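Local coordinates for protein KLLA0C04147p (Kluyveromyces lactis, PDB 5H2A) that probably binds and transfers sterols as the OSBP-family protein Osh1, of which this chain is the ankyrin-repeat domain, at residues Val113-Pro118 / Gln143-Ala148; Asn173-Asn178 / Glu183-Asn188. One frame throughout, in Å; residues are numbered along the deposited sequence.

Contact 1 (Val113-Pro118 / Gln143-Ala148)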
ATOM      1  N   VAL A 113      -2.564 -12.361  11.893  1.00 17.89           N
ATOM      2  CA  VAL A 113      -2.848 -12.910  10.561  1.00 17.05           C
ATOM      3  C   VAL A 113      -2.858 -11.803   9.512  1.00 18.74           C
ATOM      4  O   VAL A 113      -2.291 -11.939   8.420  1.00 17.26           O
ATOM      5  CB  VAL A 113      -4.187 -13.668  10.579  1.00 18.71           C
ATOM      6  CG1 VAL A 113      -4.634 -14.030   9.148  1.00 22.05           C
ATOM      7  CG2 VAL A 113      -4.076 -14.935  11.437  1.00 21.23           C
ATOM      8  N   LEU A 114      -3.534 -10.696   9.811  1.00 18.29           N
ATOM      9  CA  LEU A 114      -3.640  -9.622   8.831  1.00 16.22           C
ATOM     10  C   LEU A 114      -2.298  -8.909   8.619  1.00 14.30           C
ATOM     11  O   LEU A 114      -1.929  -8.609   7.478  1.00 18.20           O
ATOM     12  CB  LEU A 114      -4.721  -8.640   9.290  1.00 13.90           C
ATOM     13  CG  LEU A 114      -6.167  -9.171   9.249  1.00 13.62           C
ATOM     14  CD1 LEU A 114      -7.120  -8.129   9.855  1.00 17.22           C
ATOM     15  CD2 LEU A 114      -6.579  -9.447   7.825  1.00 17.22           C
ATOM     16  N   MET A 115      -1.559  -8.616   9.704  1.00 16.52           N
ATOM     17  CA  MET A 115      -0.248  -7.965   9.550  1.00 18.55           C
ATOM     18  C   MET A 115       0.719  -8.835   8.757  1.00 24.00           C
ATOM     19  O   MET A 115       1.638  -8.311   8.113  1.00 22.05           O
ATOM     20  CB  MET A 115       0.400  -7.656  10.905  1.00 16.20           C
ATOM     21  CG  MET A 115      -0.299  -6.579  11.782  1.00 22.70           C
ATOM     22  SD  MET A 115      -0.208  -4.933  11.071  1.00 28.34           S
ATOM     23  CE  MET A 115       1.523  -4.472  11.310  1.00 21.21           C
ATOM     24  N   ASN A 116       0.549 -10.157   8.812  1.00 20.94           N
ATOM     25  CA  ASN A 116       1.384 -11.069   8.030  1.00 21.60           C
ATOM     26  C   ASN A 116       0.952 -11.204   6.580  1.00 22.02           C
ATOM     27  O   ASN A 116       1.666 -11.846   5.799  1.00 22.07           O
ATOM     28  CB  ASN A 116       1.410 -12.448   8.692  1.00 25.42           C
ATOM     29  CG  ASN A 116       2.328 -12.480   9.897  1.00 36.76           C
ATOM     30  OD1 ASN A 116       3.211 -11.634  10.034  1.00 40.21           O
ATOM     31  ND2 ASN A 116       2.116 -13.448  10.784  1.00 41.00           N
ATOM     32  N   HIS A 117      -0.177 -10.631   6.191  1.00 20.63           N
ATOM     33  CA  HIS A 117      -0.605 -10.693   4.794  1.00 21.39           C
ATOM     34  C   HIS A 117       0.328  -9.855   3.928  1.00 21.91           C
ATOM     35  O   HIS A 117       0.499  -8.656   4.199  1.00 20.24           O
ATOM     36  CB  HIS A 117      -2.042 -10.184   4.651  1.00 19.49           C
ATOM     37  CG  HIS A 117      -2.680 -10.530   3.342  1.00 21.00           C
ATOM     38  ND1 HIS A 117      -2.265  -9.996   2.142  1.00 22.72           N
ATOM     39  CD2 HIS A 117      -3.723 -11.342   3.051  1.00 21.37           C
ATOM     40  CE1 HIS A 117      -3.016 -10.472   1.166  1.00 25.84           C
ATOM     41  NE2 HIS A 117      -3.917 -11.282   1.692  1.00 24.18           N
ATOM     42  N   PRO A 118       0.932 -10.427   2.880  1.00 23.23           N
ATOM     43  CA  PRO A 118       1.906  -9.666   2.070  1.00 23.32           C
ATOM     44  C   PRO A 118       1.369  -8.378   1.474  1.00 23.71           C
ATOM     45  O   PRO A 118       2.164  -7.469   1.187  1.00 22.11           O
ATOM     46  CB  PRO A 118       2.298 -10.653   0.956  1.00 29.09           C
ATOM     47  CG  PRO A 118       1.736 -11.977   1.349  1.00 35.83           C
ATOM     48  CD  PRO A 118       0.637 -11.760   2.323  1.00 23.96           C
ATOM     49  N   GLN A 143       1.673  -2.625  20.763  1.00 15.61           N
ATOM     50  CA  GLN A 143       3.120  -2.808  20.697  1.00 18.70           C
ATOM     51  C   GLN A 143       3.485  -3.863  19.669  1.00 17.56           C
ATOM     52  O   GLN A 143       4.480  -3.718  18.957  1.00 18.72           O
ATOM     53  CB  GLN A 143       3.677  -3.203  22.065  1.00 17.73           C
ATOM     54  CG  GLN A 143       3.613  -2.101  23.092  1.00 29.10           C
ATOM     55  CD  GLN A 143       3.871  -2.625  24.493  1.00 37.85           C
ATOM     56  OE1 GLN A 143       3.533  -3.771  24.823  1.00 41.71           O
ATOM     57  NE2 GLN A 143       4.493  -1.799  25.317  1.00 30.94           N
ATOM     58  N   MET A 144       2.705  -4.945  19.609  1.00 17.36           N
ATOM     59  CA  MET A 144       2.905  -5.961  18.583  1.00 19.85           C
ATOM     60  C   MET A 144       2.802  -5.367  17.179  1.00 22.26           C
ATOM     61  O   MET A 144       3.636  -5.655  16.315  1.00 17.09           O
ATOM     62  CB  MET A 144       1.884  -7.090  18.778  1.00 17.42           C
ATOM     63  CG  MET A 144       1.793  -8.060  17.619  1.00 34.39           C
ATOM     64  SD  MET A 144       0.792  -9.509  18.055  1.00 50.32           S
ATOM     65  CE  MET A 144      -0.892  -8.852  17.974  1.00 38.16           C
ATOM     66  N   MET A 145       1.798  -4.520  16.941  1.00 13.83           N
ATOM     67  CA  MET A 145       1.663  -3.861  15.645  1.00 17.43           C
ATOM     68  C   MET A 145       2.820  -2.917  15.374  1.00 15.08           C
ATOM     69  O   MET A 145       3.299  -2.818  14.233  1.00 18.25           O
ATOM     70  CB  MET A 145       0.339  -3.089  15.586  1.00 17.36           C
ATOM     71  CG  MET A 145      -0.891  -4.013  15.665  1.00 19.95           C
ATOM     72  SD  MET A 145      -2.478  -3.131  15.572  1.00 18.62           S
ATOM     73  CE  MET A 145      -2.510  -2.648  13.854  1.00 18.68           C
ATOM     74  N   GLN A 146       3.251  -2.188  16.405  1.00 15.31           N
ATOM     75  CA  GLN A 146       4.364  -1.265  16.258  1.00 13.93           C
ATOM     76  C   GLN A 146       5.637  -2.003  15.866  1.00 17.79           C
ATOM     77  O   GLN A 146       6.363  -1.563  14.973  1.00 16.62           O
ATOM     78  CB  GLN A 146       4.566  -0.513  17.575  1.00 20.02           C
ATOM     79  CG  GLN A 146       5.769   0.392  17.632  1.00 28.03           C
ATOM     80  CD  GLN A 146       5.844   1.106  18.978  1.00 40.58           C
ATOM     81  OE1 GLN A 146       5.039   1.986  19.263  1.00 30.99           O
ATOM     82  NE2 GLN A 146       6.782   0.694  19.822  1.00 44.37           N
ATOM     83  N   VAL A 147       5.935  -3.116  16.538  1.00 18.58           N
ATOM     84  CA  VAL A 147       7.160  -3.845  16.214  1.00 19.26           C
ATOM     85  C   VAL A 147       7.045  -4.541  14.864  1.00 18.48           C
ATOM     86  O   VAL A 147       8.009  -4.574  14.081  1.00 19.19           O
ATOM     87  CB  VAL A 147       7.509  -4.832  17.340  1.00 20.12           C
ATOM     88  CG1 VAL A 147       8.777  -5.604  16.954  1.00 24.40           C
ATOM     89  CG2 VAL A 147       7.740  -4.073  18.657  1.00 20.84           C
ATOM     90  N   ALA A 148       5.878  -5.107  14.555  1.00 17.27           N
ATOM     91  CA  ALA A 148       5.702  -5.717  13.240  1.00 19.08           C
ATOM     92  C   ALA A 148       5.898  -4.693  12.131  1.00 21.44           C
ATOM     93  O   ALA A 148       6.515  -4.990  11.099  1.00 16.94           O
ATOM     94  CB  ALA A 148       4.320  -6.365  13.131  1.00 21.16           C
TER

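Contact 2 (Asn173-Asn178 / Glu183-Asn188)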
ATOM      1  N   ASN A 173      10.082  -0.506  -9.368  1.00 18.93           N
ATOM      2  CA  ASN A 173       8.676  -0.263  -9.686  1.00 22.12           C
ATOM      3  C   ASN A 173       7.766  -1.205  -8.914  1.00 26.01           C
ATOM      4  O   ASN A 173       6.692  -0.802  -8.452  1.00 25.93           O
ATOM      5  CB  ASN A 173       8.452  -0.405 -11.191  1.00 24.15           C
ATOM      6  CG  ASN A 173       8.832   0.844 -11.952  1.00 29.39           C
ATOM      7  OD1 ASN A 173       8.790   1.945 -11.411  1.00 29.99           O
ATOM      8  ND2 ASN A 173       9.182   0.683 -13.217  1.00 30.41           N
ATOM      9  N   SER A 174       8.174  -2.467  -8.781  1.00 26.59           N
ATOM     10  CA  SER A 174       7.382  -3.433  -8.026  1.00 27.03           C
ATOM     11  C   SER A 174       7.273  -3.025  -6.562  1.00 27.62           C
ATOM     12  O   SER A 174       6.184  -3.085  -5.966  1.00 25.56           O
ATOM     13  CB  SER A 174       8.006  -4.826  -8.157  1.00 31.66           C
ATOM     14  OG  SER A 174       7.253  -5.779  -7.437  1.00 37.22           O
ATOM     15  N   ILE A 175       8.381  -2.572  -5.973  1.00 20.85           N
ATOM     16  CA  ILE A 175       8.349  -2.128  -4.576  1.00 19.34           C
ATOM     17  C   ILE A 175       7.355  -0.989  -4.401  1.00 19.93           C
ATOM     18  O   ILE A 175       6.531  -0.993  -3.477  1.00 21.93           O
ATOM     19  CB  ILE A 175       9.761  -1.727  -4.109  1.00 21.02           C
ATOM     20  CG1 ILE A 175      10.654  -2.969  -4.030  1.00 25.11           C
ATOM     21  CG2 ILE A 175       9.700  -1.050  -2.769  1.00 20.42           C
ATOM     22  CD1 ILE A 175      12.143  -2.653  -3.784  1.00 22.00           C
ATOM     23  N   LEU A 176       7.409   0.010  -5.279  1.00 17.47           N
ATOM     24  CA  LEU A 176       6.527   1.153  -5.083  1.00 21.66           C
ATOM     25  C   LEU A 176       5.113   0.915  -5.593  1.00 26.01           C
ATOM     26  O   LEU A 176       4.253   1.771  -5.372  1.00 26.74           O
ATOM     27  CB  LEU A 176       7.120   2.410  -5.739  1.00 23.45           C
ATOM     28  CG  LEU A 176       8.343   3.012  -5.033  1.00 35.18           C
ATOM     29  CD1 LEU A 176       8.595   4.417  -5.551  1.00 38.43           C
ATOM     30  CD2 LEU A 176       8.162   3.036  -3.517  1.00 37.36           C
ATOM     31  N   SER A 177       4.837  -0.227  -6.233  1.00 24.14           N
ATOM     32  CA  SER A 177       3.461  -0.525  -6.623  1.00 30.52           C
ATOM     33  C   SER A 177       2.587  -0.906  -5.428  1.00 32.15           C
ATOM     34  O   SER A 177       1.359  -0.916  -5.557  1.00 30.23           O
ATOM     35  CB  SER A 177       3.439  -1.640  -7.678  1.00 29.05           C
ATOM     36  OG  SER A 177       3.840  -2.887  -7.130  1.00 30.07           O
ATOM     37  N   ASN A 178       3.187  -1.231  -4.280  1.00 28.07           N
ATOM     38  CA  ASN A 178       2.445  -1.458  -3.040  1.00 22.43           C
ATOM     39  C   ASN A 178       2.265  -0.115  -2.347  1.00 24.20           C
ATOM     40  O   ASN A 178       3.262   0.482  -1.905  1.00 22.36           O
ATOM     41  CB  ASN A 178       3.211  -2.432  -2.145  1.00 25.04           C
ATOM     42  CG  ASN A 178       2.500  -2.742  -0.827  1.00 25.30           C
ATOM     43  OD1 ASN A 178       1.574  -2.047  -0.411  1.00 25.56           O
ATOM     44  ND2 ASN A 178       2.955  -3.790  -0.158  1.00 29.24           N
ATOM     45  N   GLU A 183       4.286   4.751   1.428  1.00 19.13           N
ATOM     46  CA  GLU A 183       4.216   5.485   2.695  1.00 23.43           C
ATOM     47  C   GLU A 183       5.405   5.193   3.612  1.00 23.57           C
ATOM     48  O   GLU A 183       5.895   6.095   4.307  1.00 21.71           O
ATOM     49  CB  GLU A 183       2.914   5.142   3.432  1.00 27.19           C
ATOM     50  CG  GLU A 183       1.666   5.728   2.808  1.00 49.77           C
ATOM     51  CD  GLU A 183       1.825   7.208   2.521  1.00 63.77           C
ATOM     52  OE1 GLU A 183       2.262   7.941   3.441  1.00 62.07           O
ATOM     53  OE2 GLU A 183       1.527   7.630   1.379  1.00 68.18           O
ATOM     54  N   LEU A 184       5.871   3.942   3.654  1.00 22.26           N
ATOM     55  CA  LEU A 184       6.863   3.547   4.655  1.00 21.66           C
ATOM     56  C   LEU A 184       8.309   3.730   4.196  1.00 21.93           C
ATOM     57  O   LEU A 184       9.228   3.600   5.015  1.00 21.27           O
ATOM     58  CB  LEU A 184       6.631   2.088   5.063  1.00 18.59           C
ATOM     59  CG  LEU A 184       5.290   1.896   5.792  1.00 22.43           C
ATOM     60  CD1 LEU A 184       5.109   0.456   6.239  1.00 24.92           C
ATOM     61  CD2 LEU A 184       5.171   2.849   6.966  1.00 25.85           C
ATOM     62  N   LEU A 185       8.534   4.001   2.924  1.00 17.66           N
ATOM     63  CA  LEU A 185       9.872   4.286   2.413  1.00 16.66           C
ATOM     64  C   LEU A 185      10.041   5.792   2.251  1.00 22.07           C
ATOM     65  O   LEU A 185       9.092   6.501   1.904  1.00 20.24           O
ATOM     66  CB  LEU A 185      10.093   3.589   1.073  1.00 14.89           C
ATOM     67  CG  LEU A 185      10.150   2.064   1.088  1.00 22.93           C
ATOM     68  CD1 LEU A 185      10.055   1.540  -0.339  1.00 19.61           C
ATOM     69  CD2 LEU A 185      11.461   1.584   1.745  1.00 23.37           C
ATOM     70  N   ASP A 186      11.246   6.276   2.518  1.00 20.32           N
ATOM     71  CA  ASP A 186      11.575   7.693   2.383  1.00 20.19           C
ATOM     72  C   ASP A 186      12.708   7.765   1.366  1.00 17.79           C
ATOM     73  O   ASP A 186      13.877   7.572   1.717  1.00 19.76           O
ATOM     74  CB  ASP A 186      11.990   8.296   3.724  1.00 23.90           C
ATOM     75  CG  ASP A 186      12.291   9.786   3.634  1.00 28.72           C
ATOM     76  OD1 ASP A 186      12.249  10.353   2.522  1.00 22.81           O
ATOM     77  OD2 ASP A 186      12.577  10.385   4.685  1.00 30.21           O
ATOM     78  N   ILE A 187      12.369   8.032   0.104  1.00 18.56           N
ATOM     79  CA  ILE A 187      13.405   8.094  -0.923  1.00 18.75           C
ATOM     80  C   ILE A 187      14.357   9.258  -0.685  1.00 20.10           C
ATOM     81  O   ILE A 187      15.432   9.308  -1.291  1.00 22.98           O
ATOM     82  CB  ILE A 187      12.738   8.146  -2.318  1.00 18.28           C
ATOM     83  CG1 ILE A 187      13.717   7.718  -3.426  1.00 18.17           C
ATOM     84  CG2 ILE A 187      12.163   9.533  -2.611  1.00 18.23           C
ATOM     85  CD1 ILE A 187      13.020   7.597  -4.777  1.00 20.56           C
ATOM     86  N   ASN A 188      14.009  10.181   0.214  1.00 17.05           N
ATOM     87  CA  ASN A 188      14.866  11.318   0.531  1.00 20.06           C
ATOM     88  C   ASN A 188      15.640  11.144   1.830  1.00 21.22           C
ATOM     89  O   ASN A 188      16.218  12.117   2.332  1.00 22.86           O
ATOM     90  CB  ASN A 188      14.023  12.591   0.560  1.00 22.67           C
ATOM     91  CG  ASN A 188      13.446  12.907  -0.809  1.00 27.16           C
ATOM     92  OD1 ASN A 188      14.194  13.145  -1.759  1.00 28.85           O
ATOM     93  ND2 ASN A 188      12.127  12.861  -0.931  1.00 25.32           N
TER

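Contact 1 (Val113-Pro118 / Gln143-Ala148)
The flat group that takes part between M115 and M145 is a backbone one, the peptide carbonyl of M145. No ring or side-chain amide is stacked between the segments. The methyl M115 CE reaches the oxygen end of that carbonyl, with CE at 3.8 Å from M145 O. The same methyl packs against A148, CE to CB also 3.8 Å. M115 CE therefore touches two residues three positions apart, about one helical turn. The sulfur does less: M115 SD lies 4.3 Å from the methyl M145 CE. The shape of M115 explains this reach. Its CG stands beside the backbone N (chi1 -67°), and the chain then bends twice, at chi2 and at chi3 (-73°). M115 sets out toward helix 139-165, and the two bends carry its methyl to the facing backbone. A148 has its CB turned toward M115 in return. Helix 108-115 falls in the predicted ankyrin repeat, and the contact sets its C-terminal end against the next helix in the chain, the long helix 139-165. The backbones stay well apart, with M115 CA and A148 CA 7.4 Å from each other. M115 also rests on L99 of helix 98-104 and on D122. M145 is buried, with A103, V111, I133 and C136 around it. No hydrogen bond joins the segments. The two sides together bury 144 Å², and M115 supplies more than half of it.

Contact 2 (Asn173-Asn178 / Glu183-Asn188)
L185 brings its methyl CD1 up to I175 and L176 of the preceding helix. The tight part is one pair: I175 CG2 and L185 CD1 are 3.6 Å apart, and the two side chains cross at about a right angle. CG2 of I175 is the branch anti to the backbone N, and this rotation turns it to L185. L176 joins more loosely through its tip, with CD2 at 4.0 Å from L185 CD1. L185 is the first residue to leave helical geometry after helix 179-184. The contact thus packs two consecutive short helices of the ankyrin-repeat domain, 169-176 and 179-184, through the turn after the second. I187 faces the same way, but its CD1 stays 5.5 Å from L176 CD1. It packs on W213 and I214 of helix 208-215 instead, and L176 also touches W213.

The solvent side is polar, with S174, S177 and D186 exposed. S174 O is gripped twice by S177, by its backbone N and by OG at 2.6 Å. D186 closes an Asx turn: its OD1 accepts N188 N at 2.9 Å, met from above the carboxylate plane. Further local bonds run from the N188 side chain to D220 N and G218 O. N178 caps helix 179-184 with OD1 on R180 N, and I175 O accepts from N181 ND2.

With no hydrogen bond between them, the segments depend on close packing around L185 CD1, while bonds within each segment help set the turns.

Overall arrangement
Both contacts are partly buried, each with one buried residue among three that touch, so neither is pure core or pure surface. Contact 1 lies further from the centre of the chain, about 14 Å between centres against about 9 Å for contact 2. Both join consecutive helices, but 24 residues separate the segments of contact 1 and only four those of contact 2. Contact 1 works through methionine side chains, an alanine methyl and a backbone carbonyl. Contact 2 joins helix 169-176 to the residue that follows helix 179-184, through branched aliphatic groups, and more polar turn bonds surround it. Helix 139-165 serves both: it carries one side of contact 1, and its E159 and Y152 touch I175 and N178.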